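Local coordinates for P450 epoxidase (Sorangium cellulosum, PDB 1Q5D), which is a bacterial haem protein of the cytochrome P450 family, with a mainly helical fold built around protoporphyrin IX and its iron, at residues 81-84 and 90-93; 257-262 and 372-377; 263-268 and 298-303. All coordinates share one frame; numbering follows the deposited sequence.

Contact 1 comes first along the chain and joins helices 77-82 and 88-93. Its centre lies about 28 Å from the centres of contacts 2 and 3, and no atoms touch between them. Contacts 2 and 3 are neighbours, with centres about 10 Å apart. Both use helix 257-272, in successive turns. Contact 2 ties it to helix 368-385. Contact 3 ties it to the loop between helix 287-297 and strand 304-309, and both of its segments fall between those of contact 2 in sequence. Ile300 bridges the two by packing on Thr258 and Tyr261. Contacts 2 and 3 thus anchor one helix beside the haem, while contact 1 stands apart, next to the EPB pocket.

Contact 1: residues 81-84 and 90-93; sequences SSAI and MKKY
Lys91 reaches from helix 88-93 to the end of helix 77-82, and its ammonium group carries the contact with Ala83. The direct polar link is a hydrogen bond from Lys91 NZ to Ala83 O, 2.8 Å long. The C=O...N angle is 137°, and the donor stands above the carbonyl plane, 36° out of it. Ala83 is the first residue to leave the helical conformation, so its carbonyl belongs to the turn that ends the helix. Lys91 NZ also bonds Tyr80 O, one turn earlier.

A water-mediated link runs beside the direct one. Water 1 accepts from Lys91 NZ at 3.2 Å. It probably donates to Ile84 O at 2.7 Å, though several carbonyls compete for its protons. The ammonium group thus has three acceptors: two backbone carbonyls and a water. This matches its three protons. Its positive charge sits at the C-terminal end of a helix, where the helix dipole would probably favour it.

The lysine chain makes this reach by staying straight. CG lies anti to the carbonyl carbon (chi1 -70°), and the torsions beyond it are extended. Beyond the polar links little touches; Ala83 CB merely lies 4.2 Å from the charged Lys91 NZ. Outside the pair, Lys91 makes a cation-pi contact with Tyr80 and touches Leu183, while Ile84 packs on Thr195 and Val199 of helix 195-218.

Met90, next to Lys91, lines the pocket of the bound EPB. A lysine gripping carbonyls at a helix C-terminus here joins two short helices of the P450 B-C region, part of the wall of the ligand pocket.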
loop_
_atom_site.group_PDB
_atom_site.type_symbol
_atom_site.label_atom_id
_atom_site.label_comp_id
_atom_site.label_asym_id
_atom_site.label_seq_id
_atom_site.Cartn_x
_atom_site.Cartn_y
_atom_site.Cartn_z
ATOM N N SER A 81 -8.725 -19.894 -3.908
ATOM C CA SER A 81 -9.923 -19.460 -4.634
ATOM C C SER A 81 -11.189 -19.751 -3.845
ATOM O O SER A 81 -12.175 -19.030 -3.954
ATOM C CB SER A 81 -10.001 -20.130 -6.010
ATOM O OG SER A 81 -9.032 -19.595 -6.885
ATOM N N SER A 82 -11.165 -20.805 -3.042
ATOM C CA SER A 82 -12.343 -21.178 -2.260
ATOM C C SER A 82 -12.535 -20.305 -1.016
ATOM O O SER A 82 -13.652 -20.173 -0.513
ATOM C CB SER A 82 -12.288 -22.659 -1.869
ATOM O OG SER A 82 -11.233 -22.914 -0.947
ATOM N N ALA A 83 -11.445 -19.723 -0.512
ATOM C CA ALA A 83 -11.524 -18.858 0.659
ATOM C C ALA A 83 -12.211 -17.542 0.300
ATOM O O ALA A 83 -11.914 -16.954 -0.737
ATOM C CB ALA A 83 -10.129 -18.575 1.219
ATOM N N ILE A 84 -13.089 -17.074 1.176
ATOM C CA ILE A 84 -13.796 -15.813 0.967
ATOM C C ILE A 84 -14.371 -15.713 -0.446
ATOM O O ILE A 84 -13.895 -14.933 -1.272
ATOM C CB ILE A 84 -12.892 -14.599 1.295
ATOM C CG1 ILE A 84 -12.011 -14.888 2.522
ATOM C CG2 ILE A 84 -13.748 -13.357 1.538
ATOM C CD1 ILE A 84 -12.735 -14.710 3.864
ATOM N N MET A 90 -13.028 -10.722 -7.639
ATOM C CA MET A 90 -11.913 -9.786 -7.517
ATOM C C MET A 90 -10.563 -10.471 -7.677
ATOM O O MET A 90 -9.613 -9.887 -8.203
ATOM C CB MET A 90 -11.942 -9.051 -6.186
ATOM C CG MET A 90 -10.941 -7.912 -6.161
ATOM S SD MET A 90 -10.784 -7.080 -4.600
ATOM C CE MET A 90 -12.316 -6.158 -4.576
ATOM N N LYS A 91 -10.480 -11.714 -7.218
ATOM C CA LYS A 91 -9.239 -12.468 -7.304
ATOM C C LYS A 91 -8.951 -12.869 -8.747
ATOM O O LYS A 91 -7.795 -12.907 -9.179
ATOM C CB LYS A 91 -9.324 -13.717 -6.430
ATOM C CG LYS A 91 -9.331 -13.435 -4.917
ATOM C CD LYS A 91 -9.402 -14.756 -4.139
ATOM C CE LYS A 91 -9.331 -14.533 -2.638
ATOM N NZ LYS A 91 -9.628 -15.802 -1.870
ATOM N N LYS A 92 -9.994 -13.179 -9.505
ATOM C CA LYS A 92 -9.745 -13.702 -10.843
ATOM C C LYS A 92 -9.757 -12.638 -11.936
ATOM O O LYS A 92 -8.973 -12.708 -12.877
ATOM C CB LYS A 92 -10.682 -14.857 -11.187
ATOM C CG LYS A 92 -12.141 -14.564 -11.078
ATOM C CD LYS A 92 -12.937 -15.871 -11.198
ATOM C CE LYS A 92 -12.457 -16.906 -10.180
ATOM N NZ LYS A 92 -13.067 -18.250 -10.409
ATOM N N TYR A 93 -10.639 -11.655 -11.787
ATOM C CA TYR A 93 -10.740 -10.556 -12.744
ATOM C C TYR A 93 -10.010 -9.293 -12.280
ATOM O O TYR A 93 -9.971 -8.300 -12.987
ATOM C CB TYR A 93 -12.221 -10.284 -13.063
ATOM C CG TYR A 93 -12.911 -11.544 -13.546
ATOM C CD1 TYR A 93 -13.817 -12.226 -12.737
ATOM C CD2 TYR A 93 -12.617 -12.076 -14.793
ATOM C CE1 TYR A 93 -14.424 -13.398 -13.173
ATOM C CE2 TYR A 93 -13.213 -13.246 -15.241
ATOM C CZ TYR A 93 -14.115 -13.907 -14.423
ATOM O OH TYR A 93 -14.709 -15.066 -14.867
HETATM O O HOH W 1 -12.540 -16.169 -3.210
#

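Contact 2: residues 257-262 and 372-377; sequences DTTIYL and RLEAEI. With HEM (protoporphyrin IX containing Fe), chain B.
Thr259 and Leu262 of helix 257-272, the long central helix of the P450 fold, meet Glu374 and Ala375 of the L helix beside the haem. This is the helical core of the fold. Asp257 and Thr258 fit the acid-alcohol pair of the family's central-helix motif.

Thr259 puts its methyl, not its hydroxyl, against the glutamate. Thr259 CG2 is anti to the backbone N (chi1 -47°, measured to OG1) and lies 3.6 Å from Glu374 OE1. The two side chains cross at about a right angle. Glu374 reaches over with an extended chain, and Pro154 of helix 154-161 packs against both residues. The Thr259 hydroxyl is hydrogen-bonded to Gly255 O within its own helix. Thr259 OG1 also lies 3.3 Å from the haem vinyl carbon CBB.

Thr258 faces the porphyrin as well. Its OG1 is 3.5 Å from HEM CHC and is hydrogen-bonded to Ala254 O. Thr258 also touches the bound EPB. The haem iron holds water 2 at 2.2 Å and one protein atom from elsewhere, consistent with the cysteine ligand of P450s.

The second link between the helices is apolar. The backbones come nearest here, with Leu262 CA and Ala375 CA 7.0 Å apart. The small Ala375 side chain is consistent with this approach. Leu262 CD2 rests 3.8 Å from Ala375 CB, and the same methyl lies 4.1 Å from HEM CBB.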
loop_
_atom_site.group_PDB
_atom_site.type_symbol
_atom_site.label_atom_id
_atom_site.label_comp_id
_atom_site.label_asym_id
_atom_site.label_seq_id
_atom_site.Cartn_x
_atom_site.Cartn_y
_atom_site.Cartn_z
ATOM N N ASP A 257 -5.105 1.707 3.312
ATOM C CA ASP A 257 -4.212 1.496 4.432
ATOM C C ASP A 257 -2.755 1.848 4.096
ATOM O O ASP A 257 -2.035 2.374 4.925
ATOM C CB ASP A 257 -4.334 0.053 4.941
ATOM C CG ASP A 257 -5.639 -0.172 5.720
ATOM O OD1 ASP A 257 -6.433 0.785 5.850
ATOM O OD2 ASP A 257 -5.957 -1.256 6.237
ATOM N N THR A 258 -2.333 1.547 2.880
ATOM C CA THR A 258 -0.982 1.879 2.451
ATOM C C THR A 258 -0.724 3.357 2.723
ATOM O O THR A 258 0.263 3.726 3.358
ATOM C CB THR A 258 -0.813 1.568 0.949
ATOM O OG1 THR A 258 -1.854 2.217 0.206
ATOM C CG2 THR A 258 -1.069 0.097 0.673
ATOM N N THR A 259 -1.631 4.215 2.268
ATOM C CA THR A 259 -1.398 5.651 2.411
ATOM C C THR A 259 -1.458 6.130 3.859
ATOM O O THR A 259 -0.750 7.052 4.243
ATOM C CB THR A 259 -2.397 6.445 1.560
ATOM O OG1 THR A 259 -2.466 5.884 0.235
ATOM C CG2 THR A 259 -1.885 7.863 1.358
ATOM N N ILE A 260 -2.329 5.519 4.656
ATOM C CA ILE A 260 -2.397 5.841 6.067
ATOM C C ILE A 260 -1.016 5.636 6.696
ATOM O O ILE A 260 -0.517 6.483 7.461
ATOM C CB ILE A 260 -3.464 4.930 6.768
ATOM C CG1 ILE A 260 -4.868 5.184 6.189
ATOM C CG2 ILE A 260 -3.446 5.132 8.292
ATOM C CD1 ILE A 260 -5.975 4.311 6.826
ATOM N N TYR A 261 -0.396 4.500 6.396
ATOM C CA TYR A 261 0.898 4.202 7.013
ATOM C C TYR A 261 2.025 5.076 6.469
ATOM O O TYR A 261 2.922 5.456 7.199
ATOM C CB TYR A 261 1.208 2.709 6.943
ATOM C CG TYR A 261 0.145 1.942 7.705
ATOM C CD1 TYR A 261 -0.224 2.342 8.975
ATOM C CD2 TYR A 261 -0.529 0.870 7.133
ATOM C CE1 TYR A 261 -1.211 1.676 9.679
ATOM C CE2 TYR A 261 -1.526 0.204 7.828
ATOM C CZ TYR A 261 -1.856 0.627 9.103
ATOM O OH TYR A 261 -2.830 -0.016 9.816
ATOM N N LEU A 262 1.954 5.426 5.197
ATOM C CA LEU A 262 2.937 6.370 4.646
ATOM C C LEU A 262 2.942 7.689 5.426
ATOM O O LEU A 262 4.009 8.198 5.858
ATOM C CB LEU A 262 2.656 6.614 3.158
ATOM C CG LEU A 262 3.440 7.760 2.496
ATOM C CD1 LEU A 262 4.950 7.526 2.690
ATOM C CD2 LEU A 262 3.099 7.846 1.007
ATOM N N ARG A 372 1.793 10.187 -3.108
ATOM C CA ARG A 372 2.791 11.199 -2.811
ATOM C C ARG A 372 2.114 12.540 -2.571
ATOM O O ARG A 372 2.500 13.265 -1.671
ATOM C CB ARG A 372 3.802 11.323 -3.954
ATOM C CG ARG A 372 4.864 10.206 -4.002
ATOM C CD ARG A 372 5.717 10.228 -5.298
ATOM N NE ARG A 372 6.771 9.204 -5.340
ATOM C CZ ARG A 372 7.255 8.676 -6.462
ATOM N NH1 ARG A 372 6.773 9.063 -7.647
ATOM N NH2 ARG A 372 8.207 7.735 -6.409
ATOM N N LEU A 373 1.093 12.844 -3.370
ATOM C CA LEU A 373 0.342 14.102 -3.204
ATOM C C LEU A 373 -0.347 14.170 -1.856
ATOM O O LEU A 373 -0.236 15.169 -1.126
ATOM C CB LEU A 373 -0.677 14.301 -4.326
ATOM C CG LEU A 373 -1.548 15.568 -4.161
ATOM C CD1 LEU A 373 -0.676 16.806 -4.244
ATOM C CD2 LEU A 373 -2.666 15.605 -5.200
ATOM N N GLU A 374 -1.071 13.109 -1.499
ATOM C CA GLU A 374 -1.737 13.106 -0.213
ATOM C C GLU A 374 -0.758 13.302 0.922
ATOM O O GLU A 374 -1.023 14.058 1.859
ATOM C CB GLU A 374 -2.471 11.783 0.022
ATOM C CG GLU A 374 -3.562 11.472 -0.981
ATOM C CD GLU A 374 -4.234 10.162 -0.641
ATOM O OE1 GLU A 374 -4.653 10.011 0.530
ATOM O OE2 GLU A 374 -4.343 9.297 -1.528
ATOM N N ALA A 375 0.366 12.595 0.860
ATOM C CA ALA A 375 1.334 12.667 1.943
ATOM C C ALA A 375 2.034 14.028 1.978
ATOM O O ALA A 375 2.313 14.566 3.044
ATOM C CB ALA A 375 2.350 11.525 1.837
ATOM N N GLU A 376 2.309 14.583 0.806
ATOM C CA GLU A 376 2.931 15.907 0.739
ATOM C C GLU A 376 2.046 16.934 1.436
ATOM O O GLU A 376 2.499 17.703 2.283
ATOM C CB GLU A 376 3.129 16.293 -0.721
ATOM C CG GLU A 376 4.349 17.153 -0.983
ATOM C CD GLU A 376 4.409 17.613 -2.425
ATOM O OE1 GLU A 376 3.886 16.887 -3.316
ATOM O OE2 GLU A 376 4.971 18.707 -2.665
ATOM N N ILE A 377 0.772 16.919 1.095
ATOM C CA ILE A 377 -0.187 17.832 1.725
ATOM C C ILE A 377 -0.346 17.557 3.218
ATOM O O ILE A 377 -0.295 18.471 4.029
ATOM C CB ILE A 377 -1.548 17.737 1.009
ATOM C CG1 ILE A 377 -1.454 18.363 -0.383
ATOM C CG2 ILE A 377 -2.634 18.431 1.821
ATOM C CD1 ILE A 377 -2.639 18.033 -1.278
HETATM C CHA HEM B . 0.264 -2.099 -6.709
HETATM C CHB HEM B . 2.687 -0.075 -3.068
HETATM C CHC HEM B . -0.642 3.459 -2.823
HETATM C CHD HEM B . -3.334 1.111 -6.039
HETATM C C1A HEM B . 1.251 -1.805 -5.806
HETATM C C2A HEM B . 2.508 -2.503 -5.669
HETATM C C3A HEM B . 3.171 -1.957 -4.649
HETATM C C4A HEM B . 2.359 -0.889 -4.117
HETATM C CMA HEM B . 4.574 -2.386 -4.138
HETATM C CAA HEM B . 2.977 -3.678 -6.559
HETATM C CBA HEM B . 2.710 -5.019 -5.869
HETATM C CGA HEM B . 3.273 -6.141 -6.724
HETATM O O1A HEM B . 3.043 -7.346 -6.392
HETATM O O2A HEM B . 3.940 -5.840 -7.755
HETATM C C1B HEM B . 1.980 1.038 -2.717
HETATM C C2B HEM B . 2.400 1.952 -1.683
HETATM C C3B HEM B . 1.489 2.908 -1.598
HETATM C C4B HEM B . 0.452 2.654 -2.577
HETATM C CMB HEM B . 3.663 1.841 -0.786
HETATM C CAB HEM B . 1.624 4.069 -0.598
HETATM C CBB HEM B . 0.578 4.797 -0.221
HETATM C C1C HEM B . -1.648 3.169 -3.696
HETATM C C2C HEM B . -2.802 3.992 -3.983
HETATM C C3C HEM B . -3.541 3.326 -4.875
HETATM C C4C HEM B . -2.865 2.079 -5.182
HETATM C CMC HEM B . -3.060 5.378 -3.335
HETATM C CAC HEM B . -4.877 3.700 -5.542
HETATM C CBC HEM B . -5.352 4.940 -5.474
HETATM C C1D HEM B . -2.641 0.004 -6.457
HETATM C C2D HEM B . -3.195 -0.991 -7.327
HETATM C C3D HEM B . -2.083 -1.990 -7.547
HETATM C C4D HEM B . -0.975 -1.508 -6.768
HETATM C CMD HEM B . -4.611 -1.013 -7.925
HETATM C CAD HEM B . -2.121 -3.246 -8.434
HETATM C CBD HEM B . -1.322 -2.879 -9.690
HETATM C CGD HEM B . -1.253 -4.049 -10.639
HETATM O O1D HEM B . -1.219 -5.206 -10.146
HETATM O O2D HEM B . -1.243 -3.836 -11.888
HETATM N NA HEM B . 1.182 -0.819 -4.846
HETATM N NB HEM B . 0.777 1.481 -3.268
HETATM N NC HEM B . -1.731 2.015 -4.434
HETATM N ND HEM B . -1.336 -0.331 -6.137
HETATM FE FE HEM B . -0.189 0.684 -4.764
HETATM O O HOH W 2 -1.111 -0.564 -3.196
#

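Contact 3: residues 263-268 and 298-303; sequences IAFAVL and DNILRI
The Phe265 ring packs face-on against one methyl of Ile300. Ile300 CG2 sits over the Phe265 ring centre, 3.7 Å from the centroid and only 8° off the ring normal. This is a CH-pi contact. The isoleucine rotamer sets it up: with chi1 at 63°, CG2 is anti to the carbonyl carbon and beside the backbone N. The other branch, CG1 to CD1, runs away from the ring.

On the loop side, Phe265 CD2 lies 3.2 Å from Asp298 O, which approaches obliquely. The carboxylate of Asp298 stands near the same part of the ring, with Asp298 OD2 3.8 Å from Phe265 CD2. Ring and carboxylate planes are 49° apart. Asp298 OD1 forms a salt bridge with Arg404, which also bonds Asn299 O, and Asp298 OD2 makes a weak hydrogen bond to Asn269.

Asn299 shapes the loop after helix 287-297. Asn299 OD1 accepts from Leu301 N at 3.0 Å, an Asx turn. Leu301, two residues on, touches the bound EPB.

The chemistry differs around the ring. One face takes a methyl by dispersion. The CD2-CE2 side meets carbonyl and carboxylate oxygens, probably with a weak electrostatic part. The buried carboxylate is paired with the arginine, so its charge is probably largely balanced beside the ring.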
loop_
_atom_site.group_PDB
_atom_site.type_symbol
_atom_site.label_atom_id
_atom_site.label_comp_id
_atom_site.label_asym_id
_atom_site.label_seq_id
_atom_site.Cartn_x
_atom_site.Cartn_y
_atom_site.Cartn_z
ATOM N N ILE A 263 1.749 8.246 5.602
ATOM C CA ILE A 263 1.583 9.480 6.335
ATOM C C ILE A 263 2.072 9.310 7.769
ATOM O O ILE A 263 2.833 10.139 8.276
ATOM C CB ILE A 263 0.094 9.937 6.302
ATOM C CG1 ILE A 263 -0.314 10.305 4.868
ATOM C CG2 ILE A 263 -0.113 11.117 7.240
ATOM C CD1 ILE A 263 -1.803 10.490 4.650
ATOM N N ALA A 264 1.639 8.242 8.433
ATOM C CA ALA A 264 2.049 8.017 9.820
ATOM C C ALA A 264 3.551 7.785 9.948
ATOM O O ALA A 264 4.211 8.374 10.817
ATOM C CB ALA A 264 1.256 6.851 10.444
ATOM N N PHE A 265 4.095 6.932 9.083
ATOM C CA PHE A 265 5.522 6.634 9.113
ATOM C C PHE A 265 6.332 7.915 8.785
ATOM O O PHE A 265 7.420 8.132 9.316
ATOM C CB PHE A 265 5.860 5.557 8.085
ATOM C CG PHE A 265 5.773 4.129 8.603
ATOM C CD1 PHE A 265 4.608 3.634 9.170
ATOM C CD2 PHE A 265 6.851 3.283 8.480
ATOM C CE1 PHE A 265 4.536 2.300 9.623
ATOM C CE2 PHE A 265 6.790 1.951 8.933
ATOM C CZ PHE A 265 5.623 1.472 9.502
ATOM N N ALA A 266 5.801 8.756 7.908
ATOM C CA ALA A 266 6.511 9.988 7.541
ATOM C C ALA A 266 6.639 10.910 8.743
ATOM O O ALA A 266 7.735 11.411 9.027
ATOM C CB ALA A 266 5.825 10.698 6.360
ATOM N N VAL A 267 5.533 11.119 9.452
ATOM C CA VAL A 267 5.526 11.950 10.653
ATOM C C VAL A 267 6.441 11.358 11.718
ATOM O O VAL A 267 7.229 12.075 12.329
ATOM C CB VAL A 267 4.091 12.122 11.229
ATOM C CG1 VAL A 267 4.145 12.686 12.647
ATOM C CG2 VAL A 267 3.224 13.029 10.311
ATOM N N LEU A 268 6.340 10.044 11.929
ATOM C CA LEU A 268 7.193 9.352 12.893
ATOM C C LEU A 268 8.673 9.575 12.586
ATOM O O LEU A 268 9.464 9.927 13.472
ATOM C CB LEU A 268 6.887 7.847 12.904
ATOM C CG LEU A 268 7.806 7.001 13.791
ATOM C CD1 LEU A 268 7.941 7.625 15.190
ATOM C CD2 LEU A 268 7.284 5.568 13.898
ATOM N N ASP A 298 12.340 2.945 5.862
ATOM C CA ASP A 298 11.458 2.294 6.836
ATOM C C ASP A 298 10.202 1.777 6.169
ATOM O O ASP A 298 9.093 2.243 6.455
ATOM C CB ASP A 298 11.100 3.299 7.925
ATOM C CG ASP A 298 10.705 2.638 9.234
ATOM O OD1 ASP A 298 10.830 1.400 9.388
ATOM O OD2 ASP A 298 10.258 3.323 10.168
ATOM N N ASN A 299 10.377 0.822 5.266
ATOM C CA ASN A 299 9.288 0.376 4.436
ATOM C C ASN A 299 8.150 -0.169 5.284
ATOM O O ASN A 299 8.388 -0.918 6.253
ATOM C CB ASN A 299 9.754 -0.709 3.476
ATOM C CG ASN A 299 8.713 -1.029 2.442
ATOM O OD1 ASN A 299 8.014 -2.057 2.532
ATOM N ND2 ASN A 299 8.584 -0.143 1.440
ATOM N N ILE A 300 6.929 0.204 4.909
ATOM C CA ILE A 300 5.724 -0.160 5.663
ATOM C C ILE A 300 5.298 -1.623 5.547
ATOM O O ILE A 300 4.410 -2.077 6.305
ATOM C CB ILE A 300 4.513 0.710 5.216
ATOM C CG1 ILE A 300 4.196 0.443 3.738
ATOM C CG2 ILE A 300 4.736 2.190 5.569
ATOM C CD1 ILE A 300 2.851 1.019 3.216
ATOM N N LEU A 301 5.869 -2.348 4.597
ATOM C CA LEU A 301 5.494 -3.746 4.395
ATOM C C LEU A 301 6.165 -4.630 5.443
ATOM O O LEU A 301 7.362 -4.496 5.693
ATOM C CB LEU A 301 5.878 -4.241 3.004
ATOM C CG LEU A 301 5.094 -3.603 1.850
ATOM C CD1 LEU A 301 5.530 -4.127 0.474
ATOM C CD2 LEU A 301 3.601 -3.875 2.096
ATOM N N ARG A 302 5.377 -5.515 6.049
ATOM C CA ARG A 302 5.880 -6.482 7.049
ATOM C C ARG A 302 6.844 -7.470 6.421
ATOM O O ARG A 302 7.929 -7.750 6.954
ATOM C CB ARG A 302 4.698 -7.267 7.631
ATOM C CG ARG A 302 5.078 -8.245 8.765
ATOM C CD ARG A 302 3.856 -8.852 9.463
ATOM N NE ARG A 302 3.081 -7.813 10.117
ATOM C CZ ARG A 302 3.284 -7.387 11.360
ATOM N NH1 ARG A 302 4.233 -7.931 12.124
ATOM N NH2 ARG A 302 2.520 -6.418 11.845
ATOM N N ILE A 303 6.433 -8.042 5.300
ATOM C CA ILE A 303 7.280 -8.976 4.570
ATOM C C ILE A 303 7.572 -8.425 3.163
ATOM O O ILE A 303 8.719 -8.114 2.835
ATOM C CB ILE A 303 6.620 -10.379 4.502
ATOM C CG1 ILE A 303 6.162 -10.815 5.906
ATOM C CG2 ILE A 303 7.592 -11.405 3.911
ATOM C CD1 ILE A 303 4.729 -11.303 5.963
#